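Glutathione S-Transferase (Caenorhabditis elegans, PDB 1YQ1) catalyses the transfer of glutathione to electrophilic compounds, probably including organic halides, as a sigma-class glutathione S-transferase. Local coordinates at the interface of chains A and B. Coordinates in Å, arbitrary orientation; residue numbers count along the deposited sequence, not the author numbering. Chains: chain A/B, glutathione S-Transferase.

Contact 1: the interface of chains A and B. Residues chain A 70, 74, 86, 90; chain B 70, 74, 86, 90.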
ATOM      1  N   ARG A  70      -9.128   2.872   4.310  1.00 35.53           N
ATOM      2  CA  ARG A  70      -9.474   1.724   5.140  1.00 35.95           C
ATOM      3  C   ARG A  70     -10.028   2.163   6.491  1.00 36.98           C
ATOM      4  O   ARG A  70     -11.021   1.618   6.967  1.00 37.02           O
ATOM      5  CB  ARG A  70      -8.243   0.835   5.356  1.00 36.15           C
ATOM      6  CG  ARG A  70      -8.533  -0.533   5.982  1.00 33.87           C
ATOM      7  CD  ARG A  70      -7.313  -1.443   5.906  1.00 33.84           C
ATOM      8  NE  ARG A  70      -6.750  -1.457   4.558  1.00 33.33           N
ATOM      9  CZ  ARG A  70      -5.637  -0.822   4.203  1.00 35.51           C
ATOM     10  NH1 ARG A  70      -4.936  -0.148   5.113  1.00 35.96           N
ATOM     11  NH2 ARG A  70      -5.205  -0.883   2.946  1.00 36.88           N
ATOM     12  N   ARG A  74     -13.861   1.364   7.083  1.00 43.38           N
ATOM     13  CA  ARG A  74     -14.271   0.428   8.133  1.00 42.76           C
ATOM     14  C   ARG A  74     -15.356   1.079   8.978  1.00 42.89           C
ATOM     15  O   ARG A  74     -16.395   0.474   9.205  1.00 44.06           O
ATOM     16  CB  ARG A  74     -13.092   0.023   9.034  1.00 42.59           C
ATOM     17  CG  ARG A  74     -12.169  -1.018   8.409  1.00 45.31           C
ATOM     18  CD  ARG A  74     -11.315  -1.750   9.448  1.00 47.31           C
ATOM     19  NE  ARG A  74     -10.325  -2.622   8.808  1.00 50.55           N
ATOM     20  CZ  ARG A  74      -9.399  -3.322   9.462  1.00 50.74           C
ATOM     21  NH1 ARG A  74      -9.332  -3.260  10.782  1.00 52.88           N
ATOM     22  NH2 ARG A  74      -8.525  -4.066   8.798  1.00 50.08           N
ATOM     23  N   GLU A  86     -12.775  -8.317   3.224  1.00 41.65           N
ATOM     24  CA  GLU A  86     -11.991  -7.131   3.507  1.00 40.65           C
ATOM     25  C   GLU A  86     -10.553  -7.292   3.019  1.00 41.59           C
ATOM     26  O   GLU A  86      -9.989  -6.396   2.391  1.00 42.18           O
ATOM     27  CB  GLU A  86     -11.961  -6.889   5.001  1.00 39.82           C
ATOM     28  CG  GLU A  86     -13.178  -6.235   5.544  1.00 40.00           C
ATOM     29  CD  GLU A  86     -13.043  -5.989   7.017  1.00 41.00           C
ATOM     30  OE1 GLU A  86     -12.497  -4.923   7.388  1.00 40.35           O
ATOM     31  OE2 GLU A  86     -13.464  -6.870   7.799  1.00 40.52           O
ATOM     32  N   ASP A  90      -8.440  -5.019   0.466  1.00 39.61           N
ATOM     33  CA  ASP A  90      -7.099  -4.541   0.776  1.00 38.90           C
ATOM     34  C   ASP A  90      -6.137  -4.951  -0.315  1.00 39.37           C
ATOM     35  O   ASP A  90      -5.254  -4.188  -0.702  1.00 39.80           O
ATOM     36  CB  ASP A  90      -6.603  -5.121   2.092  1.00 39.45           C
ATOM     37  CG  ASP A  90      -7.237  -4.466   3.287  1.00 41.58           C
ATOM     38  OD1 ASP A  90      -7.589  -3.279   3.177  1.00 41.53           O
ATOM     39  OD2 ASP A  90      -7.365  -5.123   4.343  1.00 44.80           O
TER
ATOM     40  N   ARG B  70      -1.771  -7.772   7.013  1.00 37.95           N
ATOM     41  CA  ARG B  70      -2.881  -7.292   7.831  1.00 38.47           C
ATOM     42  C   ARG B  70      -3.874  -8.365   8.268  1.00 39.93           C
ATOM     43  O   ARG B  70      -4.353  -8.353   9.407  1.00 40.34           O
ATOM     44  CB  ARG B  70      -3.626  -6.195   7.074  1.00 37.38           C
ATOM     45  CG  ARG B  70      -4.726  -5.527   7.862  1.00 35.23           C
ATOM     46  CD  ARG B  70      -5.287  -4.320   7.121  1.00 34.27           C
ATOM     47  NE  ARG B  70      -4.225  -3.392   6.746  1.00 32.29           N
ATOM     48  CZ  ARG B  70      -3.809  -3.210   5.501  1.00 31.13           C
ATOM     49  NH1 ARG B  70      -4.384  -3.875   4.513  1.00 31.18           N
ATOM     50  NH2 ARG B  70      -2.832  -2.353   5.240  1.00 31.32           N
ATOM     51  N   ARG B  74      -4.067  -9.154  12.012  1.00 45.29           N
ATOM     52  CA  ARG B  74      -5.397  -8.887  12.545  1.00 45.50           C
ATOM     53  C   ARG B  74      -5.887 -10.035  13.416  1.00 44.28           C
ATOM     54  O   ARG B  74      -6.375  -9.829  14.521  1.00 42.51           O
ATOM     55  CB  ARG B  74      -6.374  -8.665  11.402  1.00 46.33           C
ATOM     56  CG  ARG B  74      -7.511  -7.762  11.775  1.00 49.29           C
ATOM     57  CD  ARG B  74      -8.473  -7.607  10.617  1.00 52.58           C
ATOM     58  NE  ARG B  74      -9.524  -6.645  10.924  1.00 53.49           N
ATOM     59  CZ  ARG B  74     -10.510  -6.338  10.096  1.00 54.22           C
ATOM     60  NH1 ARG B  74     -10.580  -6.923   8.910  1.00 55.76           N
ATOM     61  NH2 ARG B  74     -11.419  -5.442  10.447  1.00 56.01           N
ATOM     62  N   GLU B  86      -4.449   1.029  14.622  1.00 41.69           N
ATOM     63  CA  GLU B  86      -4.412   0.160  13.468  1.00 40.79           C
ATOM     64  C   GLU B  86      -4.163   0.998  12.210  1.00 41.20           C
ATOM     65  O   GLU B  86      -3.310   0.660  11.392  1.00 42.65           O
ATOM     66  CB  GLU B  86      -5.736  -0.589  13.314  1.00 39.12           C
ATOM     67  CG  GLU B  86      -5.955  -1.767  14.242  1.00 39.44           C
ATOM     68  CD  GLU B  86      -7.252  -2.509  13.920  1.00 41.31           C
ATOM     69  OE1 GLU B  86      -8.335  -1.995  14.261  1.00 45.73           O
ATOM     70  OE2 GLU B  86      -7.208  -3.594  13.305  1.00 40.33           O
ATOM     71  N   ASP B  90      -1.253   0.816   9.486  1.00 38.80           N
ATOM     72  CA  ASP B  90      -1.430   0.897   8.039  1.00 41.75           C
ATOM     73  C   ASP B  90      -0.708   2.119   7.456  1.00 43.38           C
ATOM     74  O   ASP B  90      -0.307   2.134   6.290  1.00 42.98           O
ATOM     75  CB  ASP B  90      -2.915   0.970   7.668  1.00 42.78           C
ATOM     76  CG  ASP B  90      -3.658  -0.325   7.947  1.00 45.21           C
ATOM     77  OD1 ASP B  90      -3.067  -1.409   7.770  1.00 46.75           O
ATOM     78  OD2 ASP B  90      -4.845  -0.267   8.330  1.00 47.32           O
TER
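Two stacked arginine pairs and the acids that flank them build this polar, two-fold symmetric part of the glutathione S-transferase dimer interface. Stacking comes first. A:Arg70 and B:Arg70 approach from opposite chains, end to end, and lay their guanidinium groups face on face, 11° apart, with CZ of A:Arg70 3.3 Å from CZ of B:Arg70. A:Arg74 and B:Arg74 do the same less evenly, their planes a little more tilted; NH1 of A:Arg74 lies 3.0 Å from NH2 of B:Arg74, but neither nitrogen aims a hydrogen at the other, so this is a stacking contact and not a hydrogen bond. Arginine suits such a place because its flat, delocalised cation can stack by its face while its rim still meets acids.

Salt bridges across the interface probably offset the repulsion of like charges. NH1 of A:Arg70 pairs with carboxylate OD2 of B:Asp90 at 3.2 Å, and the exchanged pair matches it. A:Glu86, one helical turn from A:Asp90, has a side chain one methylene longer than aspartate, which probably helps it meet B:Arg74: its OE1 takes a hydrogen bond by the syn lone pair from NH2 of B:Arg74 (3.3 Å). The carboxylate and guanidinium planes stand 80° apart, so this is no flat two-pronged pairing.

Within each chain, the aspartate also steadies its own arginine. B:Asp90 OD1 accepts from both NE and NH2 of B:Arg70, the latter at 2.7 Å, from above the carboxylate plane. The bend at chi3 (-54°) turns the guanidinium toward this acid.

The arginines come from helix 65-76 of chain A and its B counterpart, the acids from the start of the long helix 83-109 and its counterpart.

Contact 2: the interface of chains A and B. Residues chain A 87-88, 90-92, 94-95; chain B 48-49, 61-64, 66-67.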
ATOM      1  N   ALA A  87      -9.958  -8.436   3.339  1.00 42.17           N
ATOM      2  CA  ALA A  87      -8.588  -8.735   2.950  1.00 41.58           C
ATOM      3  C   ALA A  87      -8.440  -8.646   1.448  1.00 41.54           C
ATOM      4  O   ALA A  87      -7.380  -8.293   0.940  1.00 41.54           O
ATOM      5  CB  ALA A  87      -8.208 -10.125   3.424  1.00 42.85           C
ATOM      6  N   TRP A  88      -9.501  -8.969   0.723  1.00 41.47           N
ATOM      7  CA  TRP A  88      -9.414  -8.894  -0.719  1.00 41.70           C
ATOM      8  C   TRP A  88      -9.520  -7.469  -1.187  1.00 40.64           C
ATOM      9  O   TRP A  88      -8.852  -7.080  -2.142  1.00 39.39           O
ATOM     10  CB  TRP A  88     -10.468  -9.778  -1.373  1.00 44.48           C
ATOM     11  CG  TRP A  88      -9.905 -11.131  -1.637  1.00 44.86           C
ATOM     12  CD1 TRP A  88      -9.704 -12.127  -0.728  1.00 44.13           C
ATOM     13  CD2 TRP A  88      -9.324 -11.582  -2.861  1.00 44.99           C
ATOM     14  NE1 TRP A  88      -9.024 -13.167  -1.308  1.00 44.73           N
ATOM     15  CE2 TRP A  88      -8.775 -12.858  -2.618  1.00 45.51           C
ATOM     16  CE3 TRP A  88      -9.204 -11.024  -4.140  1.00 45.67           C
ATOM     17  CZ2 TRP A  88      -8.117 -13.590  -3.606  1.00 47.48           C
ATOM     18  CZ3 TRP A  88      -8.548 -11.748  -5.124  1.00 47.94           C
ATOM     19  CH2 TRP A  88      -8.009 -13.020  -4.851  1.00 49.41           C
ATOM     20  N   ASP A  90      -8.440  -5.019   0.466  1.00 39.61           N
ATOM     21  CA  ASP A  90      -7.099  -4.541   0.776  1.00 38.90           C
ATOM     22  C   ASP A  90      -6.137  -4.951  -0.315  1.00 39.37           C
ATOM     23  O   ASP A  90      -5.254  -4.188  -0.702  1.00 39.80           O
ATOM     24  CB  ASP A  90      -6.603  -5.121   2.092  1.00 39.45           C
ATOM     25  CG  ASP A  90      -7.237  -4.466   3.287  1.00 41.58           C
ATOM     26  OD1 ASP A  90      -7.589  -3.279   3.177  1.00 41.53           O
ATOM     27  OD2 ASP A  90      -7.365  -5.123   4.343  1.00 44.80           O
ATOM     28  N   ALA A  91      -6.317  -6.166  -0.809  1.00 40.04           N
ATOM     29  CA  ALA A  91      -5.458  -6.696  -1.855  1.00 40.42           C
ATOM     30  C   ALA A  91      -5.683  -6.008  -3.180  1.00 39.55           C
ATOM     31  O   ALA A  91      -4.736  -5.669  -3.862  1.00 39.42           O
ATOM     32  CB  ALA A  91      -5.689  -8.186  -2.008  1.00 42.76           C
ATOM     33  N   VAL A  92      -6.937  -5.809  -3.558  1.00 39.58           N
ATOM     34  CA  VAL A  92      -7.207  -5.160  -4.827  1.00 41.22           C
ATOM     35  C   VAL A  92      -6.659  -3.743  -4.723  1.00 41.58           C
ATOM     36  O   VAL A  92      -6.156  -3.199  -5.701  1.00 42.57           O
ATOM     37  CB  VAL A  92      -8.736  -5.174  -5.158  1.00 41.69           C
ATOM     38  CG1 VAL A  92      -9.475  -4.366  -4.152  1.00 45.11           C
ATOM     39  CG2 VAL A  92      -9.002  -4.657  -6.569  1.00 38.51           C
ATOM     40  N   ASP A  94      -3.957  -2.718  -2.977  1.00 40.16           N
ATOM     41  CA  ASP A  94      -2.517  -2.815  -3.148  1.00 40.91           C
ATOM     42  C   ASP A  94      -2.182  -2.946  -4.633  1.00 39.92           C
ATOM     43  O   ASP A  94      -1.226  -2.363  -5.127  1.00 40.07           O
ATOM     44  CB  ASP A  94      -1.985  -4.048  -2.412  1.00 44.12           C
ATOM     45  CG  ASP A  94      -1.805  -3.819  -0.916  1.00 47.44           C
ATOM     46  OD1 ASP A  94      -2.428  -2.875  -0.362  1.00 49.26           O
ATOM     47  OD2 ASP A  94      -1.042  -4.604  -0.301  1.00 47.38           O
ATOM     48  N   LEU A  95      -2.978  -3.728  -5.345  1.00 40.72           N
ATOM     49  CA  LEU A  95      -2.757  -3.946  -6.772  1.00 40.25           C
ATOM     50  C   LEU A  95      -2.825  -2.612  -7.502  1.00 40.23           C
ATOM     51  O   LEU A  95      -1.932  -2.257  -8.271  1.00 39.32           O
ATOM     52  CB  LEU A  95      -3.819  -4.900  -7.333  1.00 36.69           C
ATOM     53  CG  LEU A  95      -3.605  -5.205  -8.811  1.00 33.68           C
ATOM     54  CD1 LEU A  95      -2.404  -6.095  -8.956  1.00 29.27           C
ATOM     55  CD2 LEU A  95      -4.847  -5.835  -9.401  1.00 31.30           C
TER
ATOM     56  N   PRO B  48      -3.362 -16.080  -7.538  1.00 57.13           N
ATOM     57  CA  PRO B  48      -4.499 -15.179  -7.319  1.00 58.63           C
ATOM     58  C   PRO B  48      -4.401 -13.853  -8.090  1.00 60.34           C
ATOM     59  O   PRO B  48      -5.329 -13.476  -8.823  1.00 60.30           O
ATOM     60  CB  PRO B  48      -4.488 -14.997  -5.812  1.00 58.39           C
ATOM     61  CG  PRO B  48      -4.095 -16.367  -5.345  1.00 57.06           C
ATOM     62  CD  PRO B  48      -2.967 -16.734  -6.278  1.00 56.83           C
HETATM   63  N   MSE B  49      -3.287 -13.141  -7.918  1.00 60.00           N
HETATM   64  CA  MSE B  49      -3.092 -11.889  -8.641  1.00 58.15           C
HETATM   65  C   MSE B  49      -1.795 -11.895  -9.441  1.00 56.16           C
HETATM   66  O   MSE B  49      -1.124 -10.873  -9.593  1.00 56.24           O
HETATM   67  CB  MSE B  49      -3.138 -10.707  -7.685  1.00 59.82           C
HETATM   68  CG  MSE B  49      -4.546 -10.224  -7.437  1.00 60.72           C
HETATM   69 SE   MSE B  49      -4.595  -8.778  -6.197  1.00 66.46          SE
HETATM   70  CE  MSE B  49      -6.394  -8.975  -5.536  1.00 63.56           C
ATOM     71  N   GLU B  61      -7.817 -18.139  -0.246  1.00 57.29           N
ATOM     72  CA  GLU B  61      -6.596 -17.698  -0.903  1.00 54.84           C
ATOM     73  C   GLU B  61      -6.503 -16.189  -0.830  1.00 53.26           C
ATOM     74  O   GLU B  61      -7.471 -15.490  -1.119  1.00 53.80           O
ATOM     75  CB  GLU B  61      -6.572 -18.155  -2.363  1.00 55.89           C
ATOM     76  CG  GLU B  61      -5.800 -19.454  -2.575  1.00 57.11           C
ATOM     77  CD  GLU B  61      -5.689 -19.859  -4.035  1.00 57.42           C
ATOM     78  OE1 GLU B  61      -6.477 -19.357  -4.867  1.00 56.94           O
ATOM     79  OE2 GLU B  61      -4.810 -20.690  -4.346  1.00 57.56           O
ATOM     80  N   LEU B  62      -5.330 -15.693  -0.450  1.00 51.21           N
ATOM     81  CA  LEU B  62      -5.098 -14.260  -0.313  1.00 48.32           C
ATOM     82  C   LEU B  62      -3.745 -13.814  -0.863  1.00 48.68           C
ATOM     83  O   LEU B  62      -2.697 -14.161  -0.325  1.00 49.19           O
ATOM     84  CB  LEU B  62      -5.173 -13.876   1.155  1.00 44.87           C
ATOM     85  CG  LEU B  62      -5.012 -12.405   1.476  1.00 42.54           C
ATOM     86  CD1 LEU B  62      -6.257 -11.664   1.033  1.00 42.34           C
ATOM     87  CD2 LEU B  62      -4.789 -12.242   2.954  1.00 40.30           C
ATOM     88  N   PRO B  63      -3.752 -13.032  -1.946  1.00 48.42           N
ATOM     89  CA  PRO B  63      -2.505 -12.554  -2.534  1.00 48.24           C
ATOM     90  C   PRO B  63      -2.257 -11.154  -1.975  1.00 48.85           C
ATOM     91  O   PRO B  63      -3.120 -10.602  -1.282  1.00 48.26           O
ATOM     92  CB  PRO B  63      -2.841 -12.512  -4.008  1.00 48.73           C
ATOM     93  CG  PRO B  63      -4.228 -11.920  -3.960  1.00 49.19           C
ATOM     94  CD  PRO B  63      -4.896 -12.672  -2.803  1.00 48.90           C
ATOM     95  N   GLN B  64      -1.092 -10.585  -2.286  1.00 48.35           N
ATOM     96  CA  GLN B  64      -0.726  -9.239  -1.838  1.00 45.87           C
ATOM     97  C   GLN B  64      -0.186  -9.200  -0.426  1.00 44.68           C
ATOM     98  O   GLN B  64      -0.943  -9.234   0.540  1.00 44.55           O
ATOM     99  CB  GLN B  64      -1.925  -8.299  -1.961  1.00 45.62           C
ATOM    100  CG  GLN B  64      -2.209  -7.900  -3.383  1.00 44.71           C
ATOM    101  CD  GLN B  64      -1.081  -7.084  -3.957  1.00 44.41           C
ATOM    102  OE1 GLN B  64      -1.005  -6.869  -5.162  1.00 46.44           O
ATOM    103  NE2 GLN B  64      -0.194  -6.612  -3.088  1.00 44.82           N
ATOM    104  N   GLY B  66       0.803  -6.956   1.472  1.00 41.37           N
ATOM    105  CA  GLY B  66       0.131  -5.990   2.321  1.00 39.74           C
ATOM    106  C   GLY B  66      -1.133  -6.540   2.932  1.00 38.26           C
ATOM    107  O   GLY B  66      -1.315  -6.498   4.148  1.00 34.84           O
ATOM    108  N   ALA B  67      -2.006  -7.057   2.071  1.00 39.29           N
ATOM    109  CA  ALA B  67      -3.279  -7.629   2.491  1.00 40.39           C
ATOM    110  C   ALA B  67      -3.050  -8.792   3.435  1.00 41.58           C
ATOM    111  O   ALA B  67      -3.698  -8.901   4.479  1.00 42.98           O
ATOM    112  CB  ALA B  67      -4.051  -8.107   1.284  1.00 39.74           C
TER
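Helix 83-109 of chain A runs with regular helical torsions past strand 60-63 of chain B and the turn after it, where B:Gln64 takes a positive phi (82°) just before helix 65-75 begins. This largely apolar patch of the dimer interface centres on the indole of A:Trp88, which is presented to the strand. At its edge, NE1 donates a hydrogen bond to the backbone carbonyl O of B:Glu61 at 2.8 Å, lying in both the ring plane and the carbonyl plane. Because the acceptor is main chain, the bond does not depend on the glutamate side chain.

One face of the indole receives CD of B:Pro63, 3.9 Å from the centroid of the six-membered ring, in a CH-pi contact offset toward the rim. Proline suits this place, offering a rigid ring whose C-H groups can meet an aromatic face. At the benzene end, the selenomethionine B:Met49 runs antiparallel alongside the indole; its extended, flexible chain brings CE to 3.5 Å from CZ3 of A:Trp88. An alanine in place of A:Trp88 would remove the indole and its N-H, and would probably leave B:Pro63 and B:Met49 poorly packed and the carbonyl of B:Glu61 without this donor.

Small residues let the helices come close: CB of A:Ala91 rests 3.7 Å from CB of B:Ala67. B:Leu62, CG anti to the backbone N (chi1 -178°), directs CD1 onto the methyl of A:Ala87. Further along, B:Gln64 bends at chi2 (-65°) and passes alongside A:Asp94, amide and carboxylate planes nearly perpendicular. Its CD lies 3.5 Å from CB of A:Asp94, an apolar contact made by the carbon atoms of two polar side chains.

The C-alpha centres of contact 1 and contact 2 lie about 11 Å apart, and A:Asp90 belongs to both: its carboxylate serves the charged cluster while its CB borders the apolar patch. Both contacts draw on helix 83-109 of chain A and on helix 65-75 of chain B, so one pair of elements carries polar and apolar contacts in succession. With contact 2 repeated by the two-fold symmetry, the arginine cluster is joined by two apolar patches. This combination of charge pairing and shape matching probably fixes how the subunits align in the dimer, the usual assembly of glutathione S-transferases.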